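Local coordinates for MutT/nudix family protein (PDB 4HFQ), which hydrolyses UDP-linked precursors of peptidoglycan biosynthesis as a UDP-X diphosphatase of the Nudix family, at the interface of chains A and B. Coordinates in Å, arbitrary orientation; residue numbers count along the deposited sequence, not the author numbering. Chains: chain A/B, MutT/nudix family protein.

Contact 1: the interface of chains A and B. Residues chain A 3, 6, 44, 46-49; chain B 1, 50, 52-53, 55-56, 59.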
loop_
_atom_site.group_PDB
_atom_site.type_symbol
_atom_site.label_atom_id
_atom_site.label_comp_id
_atom_site.label_asym_id
_atom_site.label_seq_id
_atom_site.Cartn_x
_atom_site.Cartn_y
_atom_site.Cartn_z
ATOM N N THR A 3 18.613 0.557 11.636
ATOM C CA THR A 3 18.540 0.576 10.192
ATOM C C THR A 3 17.100 0.550 9.692
ATOM O O THR A 3 16.714 1.355 8.825
ATOM C CB THR A 3 19.315 -0.617 9.597
ATOM O OG1 THR A 3 20.686 -0.507 10.002
ATOM C CG2 THR A 3 19.271 -0.596 8.093
ATOM N N PHE A 6 15.462 3.908 10.165
ATOM C CA PHE A 6 15.947 4.867 9.185
ATOM C C PHE A 6 15.225 4.685 7.849
ATOM O O PHE A 6 14.743 5.659 7.257
ATOM C CB PHE A 6 17.475 4.781 8.970
ATOM C CG PHE A 6 17.953 5.684 7.867
ATOM C CD1 PHE A 6 18.048 7.054 8.089
ATOM C CD2 PHE A 6 18.227 5.185 6.603
ATOM C CE1 PHE A 6 18.469 7.897 7.081
ATOM C CE2 PHE A 6 18.625 6.033 5.576
ATOM C CZ PHE A 6 18.751 7.394 5.825
ATOM N N LEU A 44 20.346 10.180 1.681
ATOM C CA LEU A 44 20.364 8.800 1.218
ATOM C C LEU A 44 21.716 8.420 0.615
ATOM O O LEU A 44 22.226 7.318 0.877
ATOM C CB LEU A 44 19.230 8.554 0.228
ATOM C CG LEU A 44 19.352 7.187 -0.454
ATOM C CD1 LEU A 44 19.262 6.068 0.577
ATOM C CD2 LEU A 44 18.320 7.027 -1.560
ATOM N N GLN A 46 24.610 9.577 1.383
ATOM C CA GLN A 46 25.591 9.457 2.459
ATOM C C GLN A 46 25.305 8.296 3.398
ATOM O O GLN A 46 26.220 7.718 3.976
ATOM C CB GLN A 46 25.697 10.766 3.254
ATOM C CG GLN A 46 27.035 10.954 3.966
ATOM C CD GLN A 46 28.220 10.943 3.010
ATOM O OE1 GLN A 46 28.116 11.397 1.870
ATOM N NE2 GLN A 46 29.354 10.416 3.476
ATOM N N ALA A 47 24.037 7.940 3.548
ATOM C CA ALA A 47 23.653 6.940 4.541
ATOM C C ALA A 47 23.746 5.509 4.021
ATOM O O ALA A 47 23.652 4.567 4.802
ATOM C CB ALA A 47 22.246 7.214 5.056
ATOM N N SER A 48 23.919 5.347 2.714
ATOM C CA SER A 48 23.850 4.033 2.098
ATOM C C SER A 48 25.030 3.781 1.172
ATOM O O SER A 48 25.616 4.730 0.629
ATOM C CB SER A 48 22.533 3.890 1.325
ATOM O OG SER A 48 22.573 4.591 0.093
ATOM N N ASP A 49 25.359 2.502 0.989
ATOM C CA ASP A 49 26.385 2.077 0.028
ATOM C C ASP A 49 25.884 1.860 -1.404
ATOM O O ASP A 49 26.617 1.337 -2.254
ATOM C CB ASP A 49 27.083 0.798 0.513
ATOM C CG ASP A 49 27.941 1.031 1.730
ATOM O OD1 ASP A 49 28.177 2.210 2.069
ATOM O OD2 ASP A 49 28.370 0.038 2.353
ATOM N N MET B 1 27.499 6.308 7.857
ATOM C CA MET B 1 27.341 7.778 8.066
ATOM C C MET B 1 27.520 8.031 9.535
ATOM O O MET B 1 27.007 7.288 10.356
ATOM C CB MET B 1 25.954 8.280 7.620
ATOM C CG MET B 1 25.748 9.790 7.819
ATOM S SD MET B 1 24.214 10.549 7.199
ATOM C CE MET B 1 22.973 9.487 7.915
ATOM N N LEU B 50 25.001 5.334 11.247
ATOM C CA LEU B 50 24.220 4.378 10.481
ATOM C C LEU B 50 25.169 3.456 9.750
ATOM O O LEU B 50 26.198 3.894 9.241
ATOM C CB LEU B 50 23.293 5.106 9.493
ATOM C CG LEU B 50 22.183 5.979 10.087
ATOM C CD1 LEU B 50 21.519 6.749 8.958
ATOM C CD2 LEU B 50 21.176 5.154 10.855
ATOM N N SER B 52 25.969 1.858 6.685
ATOM C CA SER B 52 25.581 2.151 5.303
ATOM C C SER B 52 25.467 0.908 4.407
ATOM O O SER B 52 24.728 0.916 3.414
ATOM C CB SER B 52 26.501 3.215 4.696
ATOM O OG SER B 52 27.830 2.749 4.671
ATOM N N GLU B 53 26.185 -0.157 4.756
ATOM C CA GLU B 53 26.011 -1.443 4.080
ATOM C C GLU B 53 24.637 -2.049 4.404
ATOM O O GLU B 53 23.936 -2.508 3.497
ATOM C CB GLU B 53 27.142 -2.436 4.414
ATOM C CG GLU B 53 26.963 -3.785 3.722
ATOM C CD GLU B 53 28.086 -4.786 3.956
ATOM O OE1 GLU B 53 29.175 -4.396 4.422
ATOM O OE2 GLU B 53 27.870 -5.981 3.651
ATOM N N VAL B 55 21.975 -0.392 5.526
ATOM C CA VAL B 55 20.968 0.478 4.914
ATOM C C VAL B 55 20.734 0.083 3.450
ATOM O O VAL B 55 19.590 -0.079 3.023
ATOM C CB VAL B 55 21.342 1.971 5.053
ATOM C CG1 VAL B 55 20.386 2.845 4.245
ATOM C CG2 VAL B 55 21.303 2.397 6.508
ATOM N N ALA B 56 21.802 -0.081 2.679
ATOM C CA ALA B 56 21.683 -0.470 1.278
ATOM C C ALA B 56 20.955 -1.813 1.130
ATOM O O ALA B 56 20.064 -1.935 0.293
ATOM C CB ALA B 56 23.063 -0.514 0.624
ATOM N N LEU B 59 17.255 -1.406 1.789
ATOM C CA LEU B 59 16.588 -0.641 0.735
ATOM C C LEU B 59 16.300 -1.463 -0.508
ATOM O O LEU B 59 15.305 -1.245 -1.194
ATOM C CB LEU B 59 17.421 0.589 0.363
ATOM C CG LEU B 59 17.350 1.730 1.371
ATOM C CD1 LEU B 59 18.429 2.735 1.049
ATOM C CD2 LEU B 59 15.996 2.423 1.409
#

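Contact 2: the interface of chains A and B. Residues chain A 1, 6, 9, 13, 40, 43; chain B 6, 13, 36, 39-40, 43.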
loop_
_atom_site.group_PDB
_atom_site.type_symbol
_atom_site.label_atom_id
_atom_site.label_comp_id
_atom_site.label_asym_id
_atom_site.label_seq_id
_atom_site.Cartn_x
_atom_site.Cartn_y
_atom_site.Cartn_z
ATOM N N MET A 1 19.691 5.152 16.242
ATOM C CA MET A 1 18.619 4.736 15.284
ATOM C C MET A 1 18.940 3.384 14.666
ATOM O O MET A 1 20.059 3.159 14.228
ATOM C CB MET A 1 18.462 5.775 14.170
ATOM C CG MET A 1 17.267 5.469 13.272
ATOM S SD MET A 1 16.956 6.748 12.052
ATOM C CE MET A 1 16.496 8.123 13.104
ATOM N N PHE A 6 15.462 3.908 10.165
ATOM C CA PHE A 6 15.947 4.867 9.185
ATOM C C PHE A 6 15.225 4.685 7.849
ATOM O O PHE A 6 14.743 5.659 7.257
ATOM C CB PHE A 6 17.475 4.781 8.970
ATOM C CG PHE A 6 17.953 5.684 7.867
ATOM C CD1 PHE A 6 18.048 7.054 8.089
ATOM C CD2 PHE A 6 18.227 5.185 6.603
ATOM C CE1 PHE A 6 18.469 7.897 7.081
ATOM C CE2 PHE A 6 18.625 6.033 5.576
ATOM C CZ PHE A 6 18.751 7.394 5.825
ATOM N N TYR A 9 11.600 5.868 8.083
ATOM C CA TYR A 9 11.552 7.341 8.124
ATOM C C TYR A 9 11.801 7.915 6.748
ATOM O O TYR A 9 11.050 8.807 6.323
ATOM C CB TYR A 9 12.611 7.896 9.089
ATOM C CG TYR A 9 12.242 7.862 10.554
ATOM C CD1 TYR A 9 11.108 8.517 11.021
ATOM C CD2 TYR A 9 13.035 7.178 11.478
ATOM C CE1 TYR A 9 10.760 8.498 12.357
ATOM C CE2 TYR A 9 12.699 7.151 12.822
ATOM C CZ TYR A 9 11.558 7.794 13.255
ATOM O OH TYR A 9 11.171 7.785 14.585
ATOM N N MET A 13 9.120 10.151 4.589
ATOM C CA MET A 13 9.400 11.540 4.219
ATOM C C MET A 13 9.399 11.758 2.716
ATOM O O MET A 13 8.911 12.803 2.241
ATOM C CB MET A 13 10.723 11.980 4.824
ATOM C CG MET A 13 10.625 12.099 6.327
ATOM S SD MET A 13 11.970 12.989 7.120
ATOM C CE MET A 13 13.277 11.813 6.851
ATOM N N LEU A 40 16.768 14.905 1.140
ATOM C CA LEU A 40 16.547 13.470 1.290
ATOM C C LEU A 40 17.489 12.696 0.381
ATOM O O LEU A 40 18.027 11.677 0.780
ATOM C CB LEU A 40 15.086 13.100 1.013
ATOM C CG LEU A 40 14.087 13.600 2.056
ATOM C CD1 LEU A 40 12.646 13.528 1.565
ATOM C CD2 LEU A 40 14.212 12.905 3.406
ATOM N N MET A 43 21.049 12.902 1.803
ATOM C CA MET A 43 21.143 12.076 2.987
ATOM C C MET A 43 21.185 10.595 2.621
ATOM O O MET A 43 21.992 9.847 3.175
ATOM C CB MET A 43 19.987 12.379 3.944
ATOM C CG MET A 43 20.036 11.525 5.203
ATOM S SD MET A 43 18.754 11.974 6.349
ATOM C CE MET A 43 17.381 11.233 5.538
ATOM N N PHE B 6 24.505 13.033 10.074
ATOM C CA PHE B 6 23.075 12.793 10.178
ATOM C C PHE B 6 22.403 14.020 10.778
ATOM O O PHE B 6 21.403 14.505 10.232
ATOM C CB PHE B 6 22.857 11.540 11.029
ATOM C CG PHE B 6 21.480 10.909 10.925
ATOM C CD1 PHE B 6 20.535 11.312 9.982
ATOM C CD2 PHE B 6 21.161 9.855 11.774
ATOM C CE1 PHE B 6 19.281 10.698 9.922
ATOM C CE2 PHE B 6 19.923 9.234 11.708
ATOM C CZ PHE B 6 18.986 9.661 10.780
ATOM N N MET B 13 16.775 19.962 7.199
ATOM C CA MET B 13 15.385 19.657 6.887
ATOM C C MET B 13 14.419 20.285 7.880
ATOM O O MET B 13 13.345 20.760 7.490
ATOM C CB MET B 13 15.170 18.154 6.816
ATOM C CG MET B 13 15.872 17.526 5.605
ATOM S SD MET B 13 15.451 15.796 5.323
ATOM C CE MET B 13 16.361 15.069 6.626
ATOM N N LEU B 36 6.013 16.070 8.979
ATOM C CA LEU B 36 7.467 16.102 8.769
ATOM C C LEU B 36 8.218 16.551 10.011
ATOM O O LEU B 36 9.221 15.940 10.374
ATOM C CB LEU B 36 7.829 17.012 7.602
ATOM C CG LEU B 36 7.497 16.468 6.210
ATOM C CD1 LEU B 36 7.486 17.614 5.205
ATOM C CD2 LEU B 36 8.465 15.378 5.779
ATOM N N LEU B 39 8.295 13.768 12.648
ATOM C CA LEU B 39 9.225 12.703 12.243
ATOM C C LEU B 39 10.680 13.142 12.443
ATOM O O LEU B 39 11.497 12.401 13.005
ATOM C CB LEU B 39 8.996 12.288 10.781
ATOM C CG LEU B 39 7.619 11.677 10.468
ATOM C CD1 LEU B 39 7.400 11.643 8.962
ATOM C CD2 LEU B 39 7.491 10.279 11.066
ATOM N N LEU B 40 10.994 14.346 11.975
ATOM C CA LEU B 40 12.363 14.859 12.048
ATOM C C LEU B 40 12.811 15.017 13.500
ATOM O O LEU B 40 13.967 14.741 13.810
ATOM C CB LEU B 40 12.494 16.185 11.283
ATOM C CG LEU B 40 12.417 16.042 9.764
ATOM C CD1 LEU B 40 12.120 17.411 9.156
ATOM C CD2 LEU B 40 13.695 15.446 9.202
ATOM N N MET B 43 13.642 11.613 14.750
ATOM C CA MET B 43 14.906 11.214 14.152
ATOM C C MET B 43 16.094 11.867 14.839
ATOM O O MET B 43 17.103 11.209 15.096
ATOM C CB MET B 43 14.929 11.533 12.662
ATOM C CG MET B 43 13.924 10.694 11.860
ATOM S SD MET B 43 13.940 11.139 10.115
ATOM C CE MET B 43 15.398 10.227 9.605
#

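Contact 3: the interface of chains A and B. Residues chain A 16-17, 20, 29, 32-33, 36; chain B 16-17, 20, 29, 32-33, 36.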
loop_
_atom_site.group_PDB
_atom_site.type_symbol
_atom_site.label_atom_id
_atom_site.label_comp_id
_atom_site.label_asym_id
_atom_site.label_seq_id
_atom_site.Cartn_x
_atom_site.Cartn_y
_atom_site.Cartn_z
ATOM N N ILE A 16 5.609 12.028 1.890
ATOM C CA ILE A 16 5.002 13.288 2.283
ATOM C C ILE A 16 5.434 14.419 1.353
ATOM O O ILE A 16 4.602 15.222 0.896
ATOM C CB ILE A 16 5.331 13.651 3.752
ATOM C CG1 ILE A 16 4.784 12.597 4.734
ATOM C CG2 ILE A 16 4.747 15.030 4.041
ATOM C CD1 ILE A 16 5.361 12.695 6.148
ATOM N N THR A 17 6.731 14.460 1.070
ATOM C CA THR A 17 7.293 15.492 0.226
ATOM C C THR A 17 6.717 15.431 -1.193
ATOM O O THR A 17 6.387 16.468 -1.786
ATOM C CB THR A 17 8.827 15.380 0.244
ATOM O OG1 THR A 17 9.304 15.548 1.590
ATOM C CG2 THR A 17 9.435 16.438 -0.643
ATOM N N GLY A 20 3.229 16.732 -1.107
ATOM C CA GLY A 20 3.303 18.200 -1.118
ATOM C C GLY A 20 3.532 18.743 -2.527
ATOM O O GLY A 20 2.853 19.680 -2.938
ATOM N N ASP A 29 5.884 27.125 -1.074
ATOM C CA ASP A 29 5.720 25.760 -0.541
ATOM C C ASP A 29 6.315 24.733 -1.507
ATOM O O ASP A 29 7.020 23.830 -1.087
ATOM C CB ASP A 29 4.253 25.449 -0.262
ATOM C CG ASP A 29 3.755 26.099 1.017
ATOM O OD1 ASP A 29 4.433 25.957 2.062
ATOM O OD2 ASP A 29 2.677 26.727 0.982
ATOM N N ARG A 32 9.956 24.679 -0.960
ATOM C CA ARG A 32 10.259 23.984 0.305
ATOM C C ARG A 32 10.276 22.466 0.114
ATOM O O ARG A 32 11.225 21.803 0.553
ATOM C CB ARG A 32 9.276 24.352 1.408
ATOM C CG ARG A 32 9.429 25.758 1.934
ATOM C CD ARG A 32 8.291 26.112 2.901
ATOM N NE ARG A 32 8.430 27.523 3.074
ATOM C CZ ARG A 32 7.524 28.443 2.799
ATOM N NH1 ARG A 32 6.255 28.132 2.503
ATOM N NH2 ARG A 32 7.892 29.688 2.968
ATOM N N TYR A 33 9.251 21.918 -0.549
ATOM C CA TYR A 33 9.237 20.485 -0.796
ATOM C C TYR A 33 10.388 20.064 -1.706
ATOM O O TYR A 33 10.976 19.013 -1.492
ATOM C CB TYR A 33 7.896 20.018 -1.356
ATOM C CG TYR A 33 6.710 20.209 -0.436
ATOM C CD1 TYR A 33 6.652 19.563 0.812
ATOM C CD2 TYR A 33 5.627 20.979 -0.829
ATOM C CE1 TYR A 33 5.551 19.724 1.652
ATOM C CE2 TYR A 33 4.534 21.160 0.007
ATOM C CZ TYR A 33 4.489 20.510 1.226
ATOM O OH TYR A 33 3.379 20.657 2.041
ATOM N N LEU A 36 13.451 19.969 0.410
ATOM C CA LEU A 36 13.398 18.782 1.237
ATOM C C LEU A 36 13.783 17.538 0.439
ATOM O O LEU A 36 14.566 16.703 0.914
ATOM C CB LEU A 36 12.004 18.626 1.868
ATOM C CG LEU A 36 11.742 19.602 3.007
ATOM C CD1 LEU A 36 10.259 19.593 3.307
ATOM C CD2 LEU A 36 12.557 19.279 4.254
ATOM N N ILE B 16 13.794 23.988 6.955
ATOM C CA ILE B 16 12.825 24.176 5.893
ATOM C C ILE B 16 11.408 23.905 6.402
ATOM O O ILE B 16 10.468 24.651 6.104
ATOM C CB ILE B 16 13.128 23.248 4.701
ATOM C CG1 ILE B 16 14.437 23.639 4.013
ATOM C CG2 ILE B 16 11.965 23.290 3.706
ATOM C CD1 ILE B 16 15.085 22.489 3.280
ATOM N N THR B 17 11.248 22.842 7.180
ATOM C CA THR B 17 9.952 22.481 7.716
ATOM C C THR B 17 9.402 23.582 8.619
ATOM O O THR B 17 8.205 23.931 8.529
ATOM C CB THR B 17 10.026 21.119 8.431
ATOM O OG1 THR B 17 10.524 20.124 7.506
ATOM C CG2 THR B 17 8.692 20.705 8.925
ATOM N N GLY B 20 8.024 26.316 6.612
ATOM C CA GLY B 20 6.694 25.936 6.148
ATOM C C GLY B 20 5.654 26.166 7.228
ATOM O O GLY B 20 4.590 26.736 6.963
ATOM N N ASP B 29 -0.977 21.792 3.488
ATOM C CA ASP B 29 0.482 21.973 3.600
ATOM C C ASP B 29 0.883 22.012 5.076
ATOM O O ASP B 29 1.850 21.351 5.471
ATOM C CB ASP B 29 0.941 23.236 2.870
ATOM C CG ASP B 29 0.979 23.070 1.389
ATOM O OD1 ASP B 29 1.547 22.077 0.885
ATOM O OD2 ASP B 29 0.465 23.978 0.712
ATOM N N ARG B 32 1.089 18.529 6.463
ATOM C CA ARG B 32 2.307 17.860 5.988
ATOM C C ARG B 32 3.549 18.336 6.737
ATOM O O ARG B 32 4.367 17.522 7.121
ATOM C CB ARG B 32 2.483 18.075 4.484
ATOM C CG ARG B 32 1.541 17.187 3.700
ATOM C CD ARG B 32 1.740 17.244 2.193
ATOM N NE ARG B 32 1.284 18.504 1.591
ATOM C CZ ARG B 32 0.072 18.721 1.078
ATOM N NH1 ARG B 32 -0.844 17.753 1.054
ATOM N NH2 ARG B 32 -0.199 19.890 0.524
ATOM N N TYR B 33 3.692 19.651 6.945
ATOM C CA TYR B 33 4.848 20.151 7.680
ATOM C C TYR B 33 4.813 19.711 9.134
ATOM O O TYR B 33 5.870 19.440 9.702
ATOM C CB TYR B 33 4.970 21.683 7.587
ATOM C CG TYR B 33 5.237 22.245 6.197
ATOM C CD1 TYR B 33 6.319 21.810 5.443
ATOM C CD2 TYR B 33 4.412 23.222 5.683
ATOM C CE1 TYR B 33 6.581 22.347 4.199
ATOM C CE2 TYR B 33 4.639 23.758 4.428
ATOM C CZ TYR B 33 5.728 23.320 3.690
ATOM O OH TYR B 33 5.987 23.863 2.454
ATOM N N LEU B 36 6.013 16.070 8.979
ATOM C CA LEU B 36 7.467 16.102 8.769
ATOM C C LEU B 36 8.218 16.551 10.011
ATOM O O LEU B 36 9.221 15.940 10.374
ATOM C CB LEU B 36 7.829 17.012 7.602
ATOM C CG LEU B 36 7.497 16.468 6.210
ATOM C CD1 LEU B 36 7.486 17.614 5.205
ATOM C CD2 LEU B 36 8.465 15.378 5.779
#

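Contact 1: the interface of chains A and B
This is a mixed polar and apolar helix-end interface between two copies of the protein. It joins the end of helix 27-47 of chain A, with the turn after it, to helix 52-59 of chain B. The start of helix 3-23 of chain A lies alongside. It probably helps to hold the deposited dimer together. A:Asp49 grips B:Ser52 twice. The backbone N of A:Asp49 donates to the carbonyl O of B:Ser52 at 3.0 Å, from above the carbonyl plane. The hydroxyl OG of B:Ser52 donates to carboxylate OD1 of A:Asp49 at 2.7 Å, also from above the plane. That OG sits in the crowded position between its own backbone N and carbonyl carbon (chi1 61°). OD2 of A:Asp49 is near the start of helix 52-59, which probably favours its charge. OE1 of B:Glu53, 5.0 Å from OD2 of A:Asp49, may oppose this mildly. Within chain A, OG of A:Ser48 donates to the carbonyl O of A:Leu44 at 2.9 Å and ties the turn back to its helix. B:Val55 packs on A:Ala47, with CB of B:Val55 3.5 Å from the carbonyl O of A:Ala47. CG1 of B:Val55 meets CE2 of A:Phe6 at 3.9 Å. A:Phe6 holds CG anti to its backbone N (chi1 175°). B:Leu50 crosses it at about a right angle, with CD1 over one face, 3.8 Å from the A:Phe6 ring centroid. A:Leu44 and B:Leu59 meet tip to tip, their CD1 methyls tightly packed at 3.5 Å.

Contact 2: the interface of chains A and B
B:Met43 has CG anti to the carbonyl carbon (chi1 -67°), and its chain then runs straight before bending at chi3 (80°). A:Tyr9 also holds CG beside its backbone N, which carries its ring toward B:Met43. A:Met13 bends at chi3 the other way (-69°), which brings its methyl to the B:Met43 sulfur. These groups form an apolar helix-packing interface between helices 3-23 and 27-47 of chain A and their counterparts in chain B. No hydrogen bond crosses it; it rests on packing. CG of B:Met43 sits over the centre of the A:Tyr9 ring, 3.5 Å from its centroid. CD2 of B:Leu39 touches the same ring at its edge, in plane, 3.9 Å from CE1 of A:Tyr9. A:Met13 and B:Met43 meet tip to tip, with CE of A:Met13 3.4 Å from SD of B:Met43. The sulfur SD of A:Met13 rests 3.7 Å from CD2 of B:Leu40. The twin pair swaps the chains: SD of B:Met13 is 3.7 Å from CD2 of A:Leu40. A:Met1 crosses B:Phe6 at about a right angle. SD of A:Met1 lies at the ring edge, in plane, 3.8 Å from CZ of B:Phe6.

Contact 3: the interface of chains A and B
In the deposited, probably biological, dimer of this Nudix hydrolase, A:Tyr33 and B:Tyr33 pass each other obliquely in opposing directions. Their rings are nearly parallel, rim over rim. CE1 of A:Tyr33 is 3.8 Å from CE1 of B:Tyr33. Each hydroxyl sits over a face of the other ring. The opposite faces pack on CA of A:Gly20 and B:Gly20, each within its own chain. A:Tyr33 OH donates to OD1 of B:Asp29 at 2.6 Å, using its anti lone pair; ring and carboxylate stand 41° apart. B:Tyr33 OH bonds likewise to OD1 of A:Asp29 at 2.6 Å. Each OD1 also takes an arginine salt bridge from above the carboxylate plane. A:Arg32 runs extended to NE and offers NH1 to OD1 of A:Asp29 at 2.9 Å. B:Arg32 bends at chi3 (-72°) and offers NH2 to OD1 of B:Asp29 at 2.8 Å. That bend also lets NE of B:Arg32 donate to A:Tyr33 OH at 3.0 Å, nearly straight at 164°. The carboxylates meet tip to tip, OD2 of A:Asp29 3.5 Å from OD2 of B:Asp29. This would disfavour two full charges, which arginines and hydroxyls probably offset. Beyond them, A:Ile16 and B:Leu36 meet tip to tip, CG2 of A:Ile16 3.8 Å from CG of B:Leu36.

The three contacts follow one another along helices 3-23 and 27-47, with helix 52-59 of chain B closing the end at contact 1. The C-alpha centres of contact 1 and contact 2 are about 12 Å apart, those of contact 2 and contact 3 about 13 Å, and those of contact 1 and contact 3 about 23 Å. A:Phe6 serves contact 1 and contact 2, while B:Leu36 serves contact 2 and contact 3. Contact 2 is thus an apolar stretch between two patches with hydrogen bonds. Two-fold symmetry repeats the patches with chains exchanged, so the helical regions probably form one continuous dimer interface.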